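N(2),N(2)-dimethylguanosine tRNA methyltransferase (Pyrococcus horikoshii, PDB 2DUL) probably transfers two methyl groups from S-adenosyl-L-methionine to the exocyclic N2 of guanosine 26 in tRNA, yielding N2,N2-dimethylguanosine. Local coordinates at residues Thr197-Gly202 with Gly274-Gly279; Ile204-Ala209 with Glu242-Leu247. One frame throughout, in Å; residues are numbered along the deposited sequence.

Interaction 1: Thr197-Gly202 with Gly274-Gly279; sequences TRILVG and GPVWLG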
loop_
_atom_site.group_PDB
_atom_site.type_symbol
_atom_site.label_atom_id
_atom_site.label_comp_id
_atom_site.label_asym_id
_atom_site.label_seq_id
_atom_site.Cartn_x
_atom_site.Cartn_y
_atom_site.Cartn_z
ATOM N N THR A 197 -6.060 5.059 -4.311
ATOM C CA THR A 197 -5.502 4.551 -3.066
ATOM C C THR A 197 -6.631 4.318 -2.056
ATOM O O THR A 197 -6.635 3.314 -1.344
ATOM C CB THR A 197 -4.461 5.539 -2.471
ATOM O OG1 THR A 197 -3.345 5.651 -3.362
ATOM C CG2 THR A 197 -3.958 5.051 -1.129
ATOM N N ARG A 198 -7.591 5.238 -2.006
ATOM C CA ARG A 198 -8.716 5.099 -1.084
ATOM C C ARG A 198 -9.670 4.000 -1.537
ATOM O O ARG A 198 -10.347 3.391 -0.712
ATOM C CB ARG A 198 -9.456 6.433 -0.935
ATOM C CG ARG A 198 -8.676 7.429 -0.097
ATOM C CD ARG A 198 -9.355 8.783 0.006
ATOM N NE ARG A 198 -8.512 9.697 0.775
ATOM C CZ ARG A 198 -8.424 9.703 2.102
ATOM N NH1 ARG A 198 -7.615 10.566 2.702
ATOM N NH2 ARG A 198 -9.160 8.866 2.831
ATOM N N ILE A 199 -9.724 3.745 -2.845
ATOM C CA ILE A 199 -10.565 2.671 -3.366
ATOM C C ILE A 199 -9.959 1.342 -2.909
ATOM O O ILE A 199 -10.673 0.434 -2.480
ATOM C CB ILE A 199 -10.648 2.691 -4.923
ATOM C CG1 ILE A 199 -11.578 3.822 -5.378
ATOM C CG2 ILE A 199 -11.194 1.348 -5.441
ATOM C CD1 ILE A 199 -11.567 4.074 -6.882
ATOM N N LEU A 200 -8.635 1.238 -2.977
ATOM C CA LEU A 200 -7.949 0.017 -2.557
ATOM C C LEU A 200 -8.201 -0.252 -1.071
ATOM O O LEU A 200 -8.534 -1.367 -0.679
ATOM C CB LEU A 200 -6.442 0.148 -2.784
ATOM C CG LEU A 200 -5.622 -1.093 -3.159
ATOM C CD1 LEU A 200 -4.165 -0.844 -2.777
ATOM C CD2 LEU A 200 -6.148 -2.331 -2.470
ATOM N N VAL A 201 -8.018 0.766 -0.236
ATOM C CA VAL A 201 -8.242 0.585 1.196
ATOM C C VAL A 201 -9.697 0.203 1.428
ATOM O O VAL A 201 -9.999 -0.693 2.219
ATOM C CB VAL A 201 -7.929 1.875 1.985
ATOM C CG1 VAL A 201 -8.274 1.680 3.463
ATOM C CG2 VAL A 201 -6.444 2.233 1.822
ATOM N N GLY A 202 -10.590 0.886 0.719
ATOM C CA GLY A 202 -12.010 0.626 0.848
ATOM C C GLY A 202 -12.447 -0.788 0.498
ATOM O O GLY A 202 -13.338 -1.336 1.147
ATOM N N GLY A 274 -16.794 6.185 -5.935
ATOM C CA GLY A 274 -16.517 5.319 -4.802
ATOM C C GLY A 274 -17.286 4.009 -4.880
ATOM O O GLY A 274 -17.726 3.614 -5.957
ATOM N N PRO A 275 -17.516 3.335 -3.744
ATOM C CA PRO A 275 -17.084 3.776 -2.416
ATOM C C PRO A 275 -15.573 3.848 -2.207
ATOM O O PRO A 275 -14.808 3.102 -2.815
ATOM C CB PRO A 275 -17.751 2.764 -1.484
ATOM C CG PRO A 275 -17.755 1.507 -2.311
ATOM C CD PRO A 275 -18.194 2.028 -3.671
ATOM N N VAL A 276 -15.158 4.779 -1.357
ATOM C CA VAL A 276 -13.757 4.951 -1.012
ATOM C C VAL A 276 -13.638 5.031 0.502
ATOM O O VAL A 276 -14.618 5.289 1.206
ATOM C CB VAL A 276 -13.158 6.257 -1.585
ATOM C CG1 VAL A 276 -13.193 6.238 -3.109
ATOM C CG2 VAL A 276 -13.929 7.463 -1.036
ATOM N N TRP A 277 -12.430 4.793 0.994
ATOM C CA TRP A 277 -12.138 4.889 2.418
ATOM C C TRP A 277 -11.983 6.388 2.671
ATOM O O TRP A 277 -11.234 7.057 1.957
ATOM C CB TRP A 277 -10.821 4.162 2.711
ATOM C CG TRP A 277 -10.311 4.310 4.102
ATOM C CD1 TRP A 277 -9.267 5.086 4.515
ATOM C CD2 TRP A 277 -10.774 3.608 5.263
ATOM N NE1 TRP A 277 -9.043 4.902 5.859
ATOM C CE2 TRP A 277 -9.954 4.001 6.343
ATOM C CE3 TRP A 277 -11.798 2.680 5.491
ATOM C CZ2 TRP A 277 -10.125 3.499 7.638
ATOM C CZ3 TRP A 277 -11.970 2.179 6.784
ATOM C CH2 TRP A 277 -11.135 2.592 7.838
ATOM N N LEU A 278 -12.711 6.923 3.651
ATOM C CA LEU A 278 -12.609 8.346 3.982
ATOM C C LEU A 278 -11.894 8.530 5.319
ATOM O O LEU A 278 -11.845 9.634 5.865
ATOM C CB LEU A 278 -13.998 8.999 4.056
ATOM C CG LEU A 278 -14.781 9.136 2.746
ATOM C CD1 LEU A 278 -16.102 9.845 3.001
ATOM C CD2 LEU A 278 -13.946 9.930 1.743
ATOM N N GLY A 279 -11.341 7.441 5.841
ATOM C CA GLY A 279 -10.621 7.522 7.097
ATOM C C GLY A 279 -9.167 7.894 6.873
ATOM O O GLY A 279 -8.800 8.328 5.777
HETATM O O HOH W 1 -7.595 11.084 5.605
HETATM O O HOH W 2 -13.526 0.797 -1.933
#
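The carbonyl O of Arg198 is gripped twice: Gly202 N bonds to it along the helix, and Trp277 N, 3.0 Å from Arg198 O, reaches it from the opposite face of the carbonyl plane. A helical carbonyl thereby gains a second donor from an edge strand. The Arg198 side chain runs extended from CG to NE over Trp277 O, and its NH2 is shared between two carbonyls. It lies 2.9 Å from Trp277 O, above that carbonyl's plane, and 3.0 Å from Gly279 O, within that carbonyl's plane. Both bonds are nearly straight and leave from the edge of the guanidinium, which fixes the rotation of the group. Water 1 joins Arg198 NH1 to Gly279 O, and NE forms a salt bridge with Glu194, one helical turn back, which probably offsets much of its charge.

With Trp277 CG anti to its backbone N (chi1 173°), the root of the indole comes against Val201 CG1, which lies over one ring face, 3.6 Å from the centroid of the five-membered ring, a CH-pi contact; Gly279 N lies over the opposite face, and NE1 bonds to Pro280 O. Ile199 CG1 packs against Val276 CG1 at 3.7 Å, and water 2 donates to both Ile199 O and Pro275 O, bridging helix and strand. Gly202 CA approaches Trp277 CA to 4.5 Å. Segment 197-202 crosses strand 274-277 at 85°, the axes 5.5 Å apart: pinned by one main-chain bond, a helical turn of the class I-like methyltransferase fold backs onto the edge strand of a small antiparallel sheet.

Interaction 2: Ile204-Ala209 with Glu242-Leu247; sequences IARYAA and ETLEKL
Leu244 lays its two methyl groups against the methyl of Ala209, with CD1 3.9 Å and CD2 4.0 Å from Ala209 CB. Its CG, anti to the carbonyl carbon (chi1 -67°), is itself 4.1 Å from Ala209 CB, and CD2 also lies near the carbonyl O of Ala205. One turn earlier on that helix, Ala205 CB points toward Thr243 and meets its CG2 at 3.7 Å. The threonine divides its branches by character: CG2 faces the alanine, while OG1 bonds to Lys239 O and to Ile215 N and so is satisfied away from this contact. The third meeting involves the aliphatic part of Arg206, whose CG comes 3.5 Å from Leu247 CD1 and whose CD follows at 4.0 Å, the two side chains crossing at about a right angle. Beyond CD the arginine bends at chi3 (-71°). Its guanidinium is held by main-chain oxygens, NH1 by Leu183 O and NH2 by Tyr182 O, with a weak bond from NE to Gly202 O; the charged end is thus occupied while the methylenes serve the apolar contact.

Every meeting across this interface is between carbons or between a carbon and a carbonyl O, with the nearest CA pair, Ala205 and Thr243, 6.8 Å apart. A type I turn from Leu244 to Leu247, closed by Leu247 N to Leu244 O, brings Leu247 round to the same helix. Residues 205-209 of helix 192-209 therefore rest against residues 243-244 of helix 237-244 and the start of strand 247-252, beside Trp277 and Pro275 of strand 273-277.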
loop_
_atom_site.group_PDB
_atom_site.type_symbol
_atom_site.label_atom_id
_atom_site.label_comp_id
_atom_site.label_asym_id
_atom_site.label_seq_id
_atom_site.Cartn_x
_atom_site.Cartn_y
_atom_site.Cartn_z
ATOM N N ILE A 204 -10.568 -3.498 0.724
ATOM C CA ILE A 204 -10.027 -4.380 1.751
ATOM C C ILE A 204 -10.984 -4.338 2.946
ATOM O O ILE A 204 -11.332 -5.376 3.514
ATOM C CB ILE A 204 -8.625 -3.921 2.224
ATOM C CG1 ILE A 204 -7.621 -4.032 1.074
ATOM C CG2 ILE A 204 -8.159 -4.787 3.398
ATOM C CD1 ILE A 204 -6.263 -3.436 1.394
ATOM N N ALA A 205 -11.415 -3.132 3.306
ATOM C CA ALA A 205 -12.339 -2.950 4.423
ATOM C C ALA A 205 -13.661 -3.672 4.170
ATOM O O ALA A 205 -14.208 -4.318 5.063
ATOM C CB ALA A 205 -12.594 -1.458 4.655
ATOM N N ARG A 206 -14.181 -3.553 2.954
ATOM C CA ARG A 206 -15.448 -4.193 2.615
ATOM C C ARG A 206 -15.355 -5.714 2.624
ATOM O O ARG A 206 -16.240 -6.369 3.165
ATOM C CB ARG A 206 -15.967 -3.687 1.261
ATOM C CG ARG A 206 -16.559 -2.271 1.338
ATOM C CD ARG A 206 -17.095 -1.799 -0.006
ATOM N NE ARG A 206 -16.005 -1.525 -0.934
ATOM C CZ ARG A 206 -16.121 -1.550 -2.257
ATOM N NH1 ARG A 206 -17.286 -1.842 -2.817
ATOM N NH2 ARG A 206 -15.066 -1.289 -3.017
ATOM N N TYR A 207 -14.290 -6.282 2.056
ATOM C CA TYR A 207 -14.139 -7.742 2.053
ATOM C C TYR A 207 -13.914 -8.298 3.460
ATOM O O TYR A 207 -14.306 -9.432 3.761
ATOM C CB TYR A 207 -12.962 -8.181 1.176
ATOM C CG TYR A 207 -13.313 -8.452 -0.274
ATOM C CD1 TYR A 207 -13.770 -7.432 -1.104
ATOM C CD2 TYR A 207 -13.201 -9.739 -0.808
ATOM C CE1 TYR A 207 -14.113 -7.680 -2.437
ATOM C CE2 TYR A 207 -13.543 -10.002 -2.136
ATOM C CZ TYR A 207 -13.997 -8.970 -2.942
ATOM O OH TYR A 207 -14.349 -9.220 -4.247
ATOM N N ALA A 208 -13.279 -7.503 4.315
ATOM C CA ALA A 208 -12.969 -7.945 5.675
ATOM C C ALA A 208 -14.171 -8.020 6.611
ATOM O O ALA A 208 -14.210 -8.866 7.511
ATOM C CB ALA A 208 -11.908 -7.028 6.288
ATOM N N ALA A 209 -15.141 -7.138 6.401
ATOM C CA ALA A 209 -16.321 -7.065 7.261
ATOM C C ALA A 209 -17.066 -8.370 7.508
ATOM O O ALA A 209 -17.502 -8.624 8.632
ATOM C CB ALA A 209 -17.302 -5.988 6.732
ATOM N N GLU A 242 -17.811 -0.221 12.666
ATOM C CA GLU A 242 -17.169 1.091 12.720
ATOM C C GLU A 242 -16.296 1.332 11.491
ATOM O O GLU A 242 -16.138 2.468 11.043
ATOM C CB GLU A 242 -16.318 1.210 13.987
ATOM C CG GLU A 242 -17.122 1.032 15.268
ATOM C CD GLU A 242 -16.253 0.997 16.510
ATOM O OE1 GLU A 242 -15.317 0.171 16.567
ATOM O OE2 GLU A 242 -16.508 1.796 17.434
ATOM N N THR A 243 -15.723 0.260 10.958
ATOM C CA THR A 243 -14.876 0.365 9.773
ATOM C C THR A 243 -15.741 0.721 8.568
ATOM O O THR A 243 -15.406 1.625 7.809
ATOM C CB THR A 243 -14.127 -0.961 9.522
ATOM O OG1 THR A 243 -13.276 -1.235 10.644
ATOM C CG2 THR A 243 -13.264 -0.875 8.256
ATOM N N LEU A 244 -16.861 0.022 8.397
ATOM C CA LEU A 244 -17.748 0.319 7.278
ATOM C C LEU A 244 -18.280 1.752 7.381
ATOM O O LEU A 244 -18.604 2.374 6.370
ATOM C CB LEU A 244 -18.911 -0.681 7.220
ATOM C CG LEU A 244 -18.560 -2.140 6.891
ATOM C CD1 LEU A 244 -19.837 -2.969 6.809
ATOM C CD2 LEU A 244 -17.801 -2.209 5.563
ATOM N N GLU A 245 -18.360 2.283 8.599
ATOM C CA GLU A 245 -18.834 3.652 8.787
ATOM C C GLU A 245 -17.816 4.686 8.302
ATOM O O GLU A 245 -18.131 5.869 8.206
ATOM C CB GLU A 245 -19.155 3.919 10.261
ATOM C CG GLU A 245 -20.503 3.381 10.707
ATOM C CD GLU A 245 -20.755 3.578 12.194
ATOM O OE1 GLU A 245 -21.866 3.243 12.656
ATOM O OE2 GLU A 245 -19.844 4.062 12.902
ATOM N N LYS A 246 -16.597 4.246 8.008
ATOM C CA LYS A 246 -15.571 5.168 7.536
ATOM C C LYS A 246 -15.523 5.222 6.012
ATOM O O LYS A 246 -14.717 5.958 5.426
ATOM C CB LYS A 246 -14.204 4.784 8.102
ATOM C CG LYS A 246 -14.140 4.923 9.617
ATOM C CD LYS A 246 -12.730 4.724 10.141
ATOM C CE LYS A 246 -12.680 4.867 11.658
ATOM N NZ LYS A 246 -11.288 4.729 12.185
ATOM N N LEU A 247 -16.395 4.447 5.375
ATOM C CA LEU A 247 -16.486 4.429 3.915
ATOM C C LEU A 247 -17.348 5.612 3.487
ATOM O O LEU A 247 -18.151 6.127 4.267
ATOM C CB LEU A 247 -17.140 3.132 3.420
ATOM C CG LEU A 247 -16.371 1.814 3.559
ATOM C CD1 LEU A 247 -17.265 0.654 3.133
ATOM C CD2 LEU A 247 -15.112 1.864 2.695
#

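From the N terminus, most strands of the large mixed sheet precede helix 192-209, which serves both contacts, with residues 197-202 in interaction 1 and 204-209 in interaction 2. The chain then forms strands 213-223 and 226-235 at one end of that sheet, and helix 237-244 returns to close interaction 2 after 32 residues. Strands 247-252 and 259-263 follow before 274-279 closes the longer loop of interaction 1, within which the shorter one lies. The two contacts touch directly: Leu278 N and Lys246 O, 2.8 Å apart, probably form a hydrogen bond, and Trp277 CH2 packs on Lys246 CD. Together they fasten the three-stranded antiparallel sheet and its preceding helix to helix 192-209.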